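Local coordinates for D-isomer specific 2-hydroxyacid dehydrogenase family protein (Aeromonas salmonicida subsp. salmonicida, PDB 3HG7), which probably acts as an NAD-dependent oxidoreductase of the D-isomer specific 2-hydroxyacid dehydrogenase family, at residues A[199-204]-A[227-232]; A[252-257]-A[272-277]. The protein carries 1 engineered substitution. All blocks are in the same frame, centred on the assembly; numbering follows the deposited sequence.

Contact 1 of 2, residues A[199-204]-A[227-232]; sequences VSVLPA and FNVGRG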
loop_
_atom_site.group_PDB
_atom_site.type_symbol
_atom_site.label_atom_id
_atom_site.label_comp_id
_atom_site.label_asym_id
_atom_site.label_seq_id
_atom_site.Cartn_x
_atom_site.Cartn_y
_atom_site.Cartn_z
ATOM N N VAL A 199 -3.165 1.342 -12.882
ATOM C CA VAL A 199 -2.680 1.209 -11.506
ATOM C C VAL A 199 -3.804 1.608 -10.549
ATOM O O VAL A 199 -4.167 2.782 -10.465
ATOM C CB VAL A 199 -1.370 2.023 -11.246
ATOM C CG1 VAL A 199 -0.915 1.869 -9.798
ATOM C CG2 VAL A 199 -0.232 1.496 -12.121
ATOM N N SER A 200 -4.362 0.614 -9.869
ATOM C CA SER A 200 -5.350 0.830 -8.810
ATOM C C SER A 200 -4.711 1.034 -7.424
ATOM O O SER A 200 -4.041 0.150 -6.882
ATOM C CB SER A 200 -6.351 -0.327 -8.786
ATOM O OG SER A 200 -7.443 -0.029 -7.931
ATOM N N VAL A 201 -4.883 2.227 -6.872
ATOM C CA VAL A 201 -4.334 2.538 -5.567
ATOM C C VAL A 201 -5.457 3.149 -4.736
ATOM O O VAL A 201 -5.288 4.214 -4.148
ATOM C CB VAL A 201 -3.191 3.582 -5.609
ATOM C CG1 VAL A 201 -2.176 3.291 -4.483
ATOM C CG2 VAL A 201 -2.513 3.656 -6.954
ATOM N N LEU A 202 -6.611 2.493 -4.713
ATOM C CA LEU A 202 -7.805 3.125 -4.141
ATOM C C LEU A 202 -8.008 2.754 -2.683
ATOM O O LEU A 202 -7.763 1.601 -2.302
ATOM C CB LEU A 202 -9.052 2.723 -4.915
ATOM C CG LEU A 202 -9.330 3.354 -6.274
ATOM C CD1 LEU A 202 -10.414 2.539 -6.918
ATOM C CD2 LEU A 202 -9.734 4.834 -6.191
ATOM N N PRO A 203 -8.483 3.722 -1.869
ATOM C CA PRO A 203 -8.981 3.379 -0.536
ATOM C C PRO A 203 -10.219 2.488 -0.686
ATOM O O PRO A 203 -10.951 2.606 -1.682
ATOM C CB PRO A 203 -9.356 4.737 0.058
ATOM C CG PRO A 203 -9.639 5.609 -1.096
ATOM C CD PRO A 203 -8.723 5.142 -2.200
ATOM N N ALA A 204 -10.438 1.584 0.267
ATOM C CA ALA A 204 -11.581 0.670 0.189
ATOM C C ALA A 204 -12.867 1.318 0.719
ATOM O O ALA A 204 -13.151 1.271 1.911
ATOM C CB ALA A 204 -11.280 -0.654 0.909
ATOM N N PHE A 227 -2.348 -3.270 -12.268
ATOM C CA PHE A 227 -1.737 -3.375 -10.923
ATOM C C PHE A 227 -2.775 -3.080 -9.863
ATOM O O PHE A 227 -3.498 -2.070 -9.959
ATOM C CB PHE A 227 -0.648 -2.323 -10.722
ATOM C CG PHE A 227 0.618 -2.578 -11.499
ATOM C CD1 PHE A 227 1.761 -2.985 -10.842
ATOM C CD2 PHE A 227 0.672 -2.350 -12.877
ATOM C CE1 PHE A 227 2.952 -3.223 -11.555
ATOM C CE2 PHE A 227 1.840 -2.576 -13.597
ATOM C CZ PHE A 227 2.990 -2.998 -12.928
ATOM N N ASN A 228 -2.798 -3.899 -8.815
ATOM C CA ASN A 228 -3.535 -3.514 -7.630
ATOM C C ASN A 228 -2.635 -3.478 -6.427
ATOM O O ASN A 228 -2.145 -4.519 -5.978
ATOM C CB ASN A 228 -4.703 -4.432 -7.331
ATOM C CG ASN A 228 -5.597 -3.871 -6.191
ATOM O OD1 ASN A 228 -5.526 -2.681 -5.853
ATOM N ND2 ASN A 228 -6.408 -4.724 -5.604
ATOM N N VAL A 229 -2.422 -2.271 -5.924
ATOM C CA VAL A 229 -1.575 -2.066 -4.760
ATOM C C VAL A 229 -2.322 -1.320 -3.632
ATOM O O VAL A 229 -1.707 -0.926 -2.640
ATOM C CB VAL A 229 -0.349 -1.265 -5.154
ATOM C CG1 VAL A 229 0.543 -2.068 -6.112
ATOM C CG2 VAL A 229 -0.798 0.012 -5.845
ATOM N N GLY A 230 -3.631 -1.106 -3.801
ATOM C CA GLY A 230 -4.469 -0.482 -2.767
ATOM C C GLY A 230 -4.958 -1.485 -1.733
ATOM O O GLY A 230 -4.278 -1.739 -0.743
ATOM N N ARG A 231 -6.141 -2.055 -1.949
ATOM C CA ARG A 231 -6.632 -3.136 -1.081
ATOM C C ARG A 231 -7.229 -4.221 -1.951
ATOM O O ARG A 231 -7.760 -3.929 -3.022
ATOM C CB ARG A 231 -7.689 -2.639 -0.072
ATOM C CG ARG A 231 -7.408 -1.287 0.612
ATOM C CD ARG A 231 -6.327 -1.353 1.713
ATOM N NE ARG A 231 -6.559 -2.410 2.703
ATOM C CZ ARG A 231 -7.470 -2.364 3.679
ATOM N NH1 ARG A 231 -8.277 -1.311 3.817
ATOM N NH2 ARG A 231 -7.583 -3.386 4.523
ATOM N N GLY A 232 -7.170 -5.465 -1.487
ATOM C CA GLY A 232 -7.718 -6.591 -2.229
ATOM C C GLY A 232 -9.118 -6.331 -2.754
ATOM O O GLY A 232 -9.513 -6.856 -3.797
HETATM O O HOH W 1 -8.945 -0.572 -3.405
#
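Strands 197-200 and 225-228 are parallel neighbours in the Rossmann-type sheet of the NAD-binding domain, and here Ser-200 and Val-201 meet Phe-227 to Gly-230 where both segments leave the C-terminal ends of their strands. Two backbone bonds set the register: Ser-200 N donates to Phe-227 O at 2.8 Å, and Val-229 N to Ser-200 O at 3.1 Å (167° at the hydrogen). Ser-200 O receives a second, weak bond from Gly-230 N at 3.4 Å.

Gly-230 N also closes an Asx turn: with Asn-228 CG anti to its backbone N (chi1 -171°), Asn-228 OD1 accepts from Gly-230 N at 3.2 Å, the donor standing above the carbonyl plane. The other end of the Asn-228 carboxamide, ND2, gives a 3.0 Å bond to Arg-231 O, which lies close to the amide plane, so both ends of the group are tied to the turn after its strand.

On the face carrying Val-199 and Phe-227, CG2 of Val-199 lies obliquely against the Phe-227 ring at CD2. Val-201 CG1 lies 3.8 Å from Val-229 CG2, and helix 100-115 packs against Val-229 through Met-103 and Tyr-106. Farther out the direct backbone bonds give way to Ala-204 CB packing 3.9 Å from Arg-231 CG and to a water, bonded to Leu-202 O, that reaches Arg-231 N only weakly; Arg-231 NH1 is salt-bridged to Asp-79. Ser-200 OG and Leu-202 N are buried without a modelled partner, so the polar grip is concentrated at Ser-200 O and the Asn-228 carboxamide, which should hold the 228-231 turn in shape.

Contact 2 of 2, residues A[252-257]-A[272-277]; sequences AVLDVF and PNLIIT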
loop_
_atom_site.group_PDB
_atom_site.type_symbol
_atom_site.label_atom_id
_atom_site.label_comp_id
_atom_site.label_asym_id
_atom_site.label_seq_id
_atom_site.Cartn_x
_atom_site.Cartn_y
_atom_site.Cartn_z
ATOM N N ALA A 252 -1.964 -9.291 -14.846
ATOM C CA ALA A 252 -2.289 -8.616 -13.591
ATOM C C ALA A 252 -1.109 -8.740 -12.605
ATOM O O ALA A 252 -0.486 -9.794 -12.528
ATOM C CB ALA A 252 -3.521 -9.209 -12.983
ATOM N N VAL A 253 -0.801 -7.655 -11.906
ATOM C CA VAL A 253 0.230 -7.668 -10.847
ATOM C C VAL A 253 -0.453 -7.247 -9.578
ATOM O O VAL A 253 -0.885 -6.097 -9.458
ATOM C CB VAL A 253 1.388 -6.669 -11.150
ATOM C CG1 VAL A 253 2.498 -6.728 -10.056
ATOM C CG2 VAL A 253 1.982 -6.954 -12.526
ATOM N N LEU A 254 -0.521 -8.161 -8.615
ATOM C CA LEU A 254 -1.289 -7.901 -7.413
ATOM C C LEU A 254 -0.416 -8.005 -6.188
ATOM O O LEU A 254 0.225 -9.035 -5.987
ATOM C CB LEU A 254 -2.428 -8.911 -7.272
ATOM C CG LEU A 254 -3.470 -9.080 -8.381
ATOM C CD1 LEU A 254 -4.623 -9.866 -7.797
ATOM C CD2 LEU A 254 -3.938 -7.743 -8.925
ATOM N N ASP A 255 -0.391 -6.935 -5.394
ATOM C CA ASP A 255 0.382 -6.912 -4.152
ATOM C C ASP A 255 -0.557 -7.163 -2.951
ATOM O O ASP A 255 -0.116 -7.516 -1.863
ATOM C CB ASP A 255 1.109 -5.571 -3.994
ATOM C CG ASP A 255 2.091 -5.573 -2.840
ATOM O OD1 ASP A 255 2.880 -6.554 -2.731
ATOM O OD2 ASP A 255 2.026 -4.628 -2.010
ATOM N N VAL A 256 -1.856 -7.024 -3.191
ATOM C CA VAL A 256 -2.868 -7.083 -2.110
ATOM C C VAL A 256 -4.038 -7.974 -2.505
ATOM O O VAL A 256 -4.311 -8.178 -3.691
ATOM C CB VAL A 256 -3.374 -5.693 -1.734
ATOM C CG1 VAL A 256 -2.258 -4.891 -1.089
ATOM C CG2 VAL A 256 -3.978 -4.962 -2.971
ATOM N N PHE A 257 -4.715 -8.528 -1.499
ATOM C CA PHE A 257 -5.657 -9.604 -1.752
ATOM C C PHE A 257 -6.838 -9.550 -0.799
ATOM O O PHE A 257 -6.724 -8.983 0.291
ATOM C CB PHE A 257 -4.934 -10.945 -1.668
ATOM C CG PHE A 257 -3.806 -11.055 -2.652
ATOM C CD1 PHE A 257 -4.061 -11.439 -3.976
ATOM C CD2 PHE A 257 -2.504 -10.709 -2.281
ATOM C CE1 PHE A 257 -3.027 -11.512 -4.904
ATOM C CE2 PHE A 257 -1.472 -10.762 -3.204
ATOM C CZ PHE A 257 -1.736 -11.177 -4.514
ATOM N N PRO A 272 -0.941 -18.201 -15.212
ATOM C CA PRO A 272 0.326 -17.846 -15.873
ATOM C C PRO A 272 0.594 -16.352 -16.066
ATOM O O PRO A 272 1.762 -15.936 -16.041
ATOM C CB PRO A 272 0.246 -18.585 -17.221
ATOM C CG PRO A 272 -0.686 -19.710 -16.963
ATOM C CD PRO A 272 -1.709 -19.166 -16.019
ATOM N N ASN A 273 -0.458 -15.559 -16.251
ATOM C CA ASN A 273 -0.325 -14.119 -16.481
ATOM C C ASN A 273 -0.803 -13.313 -15.277
ATOM O O ASN A 273 -1.311 -12.196 -15.401
ATOM C CB ASN A 273 -1.053 -13.702 -17.778
ATOM C CG ASN A 273 -2.494 -14.153 -17.802
ATOM O OD1 ASN A 273 -2.929 -14.947 -16.954
ATOM N ND2 ASN A 273 -3.252 -13.658 -18.775
ATOM N N LEU A 274 -0.604 -13.890 -14.096
ATOM C CA LEU A 274 -0.880 -13.205 -12.859
ATOM C C LEU A 274 0.433 -13.242 -12.083
ATOM O O LEU A 274 1.020 -14.298 -11.953
ATOM C CB LEU A 274 -1.962 -13.944 -12.053
ATOM C CG LEU A 274 -2.677 -13.185 -10.926
ATOM C CD1 LEU A 274 -3.789 -14.034 -10.312
ATOM C CD2 LEU A 274 -1.757 -12.759 -9.832
ATOM N N ILE A 275 0.872 -12.092 -11.587
ATOM C CA ILE A 275 2.074 -12.030 -10.768
ATOM C C ILE A 275 1.664 -11.632 -9.356
ATOM O O ILE A 275 0.875 -10.704 -9.159
ATOM C CB ILE A 275 3.111 -11.057 -11.341
ATOM C CG1 ILE A 275 3.698 -11.640 -12.643
ATOM C CG2 ILE A 275 4.173 -10.704 -10.258
ATOM C CD1 ILE A 275 4.546 -10.706 -13.395
ATOM N N ILE A 276 2.245 -12.299 -8.373
ATOM C CA ILE A 276 1.865 -12.105 -6.978
ATOM C C ILE A 276 3.058 -11.666 -6.144
ATOM O O ILE A 276 4.109 -12.288 -6.200
ATOM C CB ILE A 276 1.352 -13.417 -6.370
ATOM C CG1 ILE A 276 -0.014 -13.796 -6.955
ATOM C CG2 ILE A 276 1.266 -13.311 -4.844
ATOM C CD1 ILE A 276 -0.339 -15.241 -6.778
ATOM N N THR A 277 2.877 -10.610 -5.370
ATOM C CA THR A 277 3.864 -10.227 -4.379
ATOM C C THR A 277 3.201 -10.182 -2.998
ATOM O O THR A 277 2.037 -9.797 -2.893
ATOM C CB THR A 277 4.542 -8.900 -4.733
ATOM O OG1 THR A 277 3.562 -7.860 -4.934
ATOM C CG2 THR A 277 5.386 -9.080 -5.990
#
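Backbone bonding joins Ala-252, Leu-254 and the residues facing them in 273-277 into a regular parallel ladder; the axes of 252-254 and 274-276 approach to 4.8 Å and run 16° apart. Ala-252 N donates to Asn-273 O at 3.0 Å, Ala-252 O accepts from Ile-275 N, Leu-254 N donates to Ile-275 O, and Leu-254 O accepts from Thr-277 N at 3.1 Å. The hydrogen angle of 173° for Leu-254 N to Ile-275 O shows that the pairing stays straight toward the end of the strands.

The polar side-chain link comes just past the last bridge. Thr-277 OG1 donates to Asp-255 OD1 at 2.7 Å, meeting the carboxylate on its anti side, with the two side chains crossing at about a right angle. Thr-277 OG1 sits between its backbone N and carbonyl carbon (chi1 55°), which turns the hydroxyl to Asp-255. The hydroxyl is also bonded to Tyr-106 of helix 100-115, while OD1 takes a further bond from Asn-280 N and OD2 is paired with Ser-281 OG; the carboxylate is thus gripped at both oxygens.

Apolar contacts lie on both faces. Val-253 CG1 is 4.3 Å from Ile-275 CG2 on one. On the other, Leu-254 CG approaches Leu-274 CD2, and the Phe-257 ring comes up against Ile-276, its CZ 3.7 Å from Ile-276 CG2, the side chains again crossing at about a right angle. Thr-277 O stands at the edge of that ring, near its plane, 3.7 Å from Phe-257 CE2.

The pair closes one side of a seven-stranded parallel sheet of order 3-2-1-4-5-6-7, as in Rossmann-type NAD-binding domains, with 274-276 outermost within this chain.

How the contacts relate
Contact 1 and contact 2 flank the intervening pairing of strands 225-228 and 251-254 in one parallel sheet; their centres are 12 Å apart. Asn-228 is the joint: its N lies 3.0 Å from Val-253 O and its O 3.0 Å from Asp-255 N, both probable hydrogen bonds. Beyond the strands, Val-256 CG2 packs 3.5 Å from Arg-231 C, bringing the two exit loops together. Glycerol, probably from the crystallisation liquor, lies about 5 Å from Gly-230 and about 5 Å from the Asp-255 side chain, consistent with a pocket at the C-terminal strand ends, where Rossmann-type domains bind the dinucleotide.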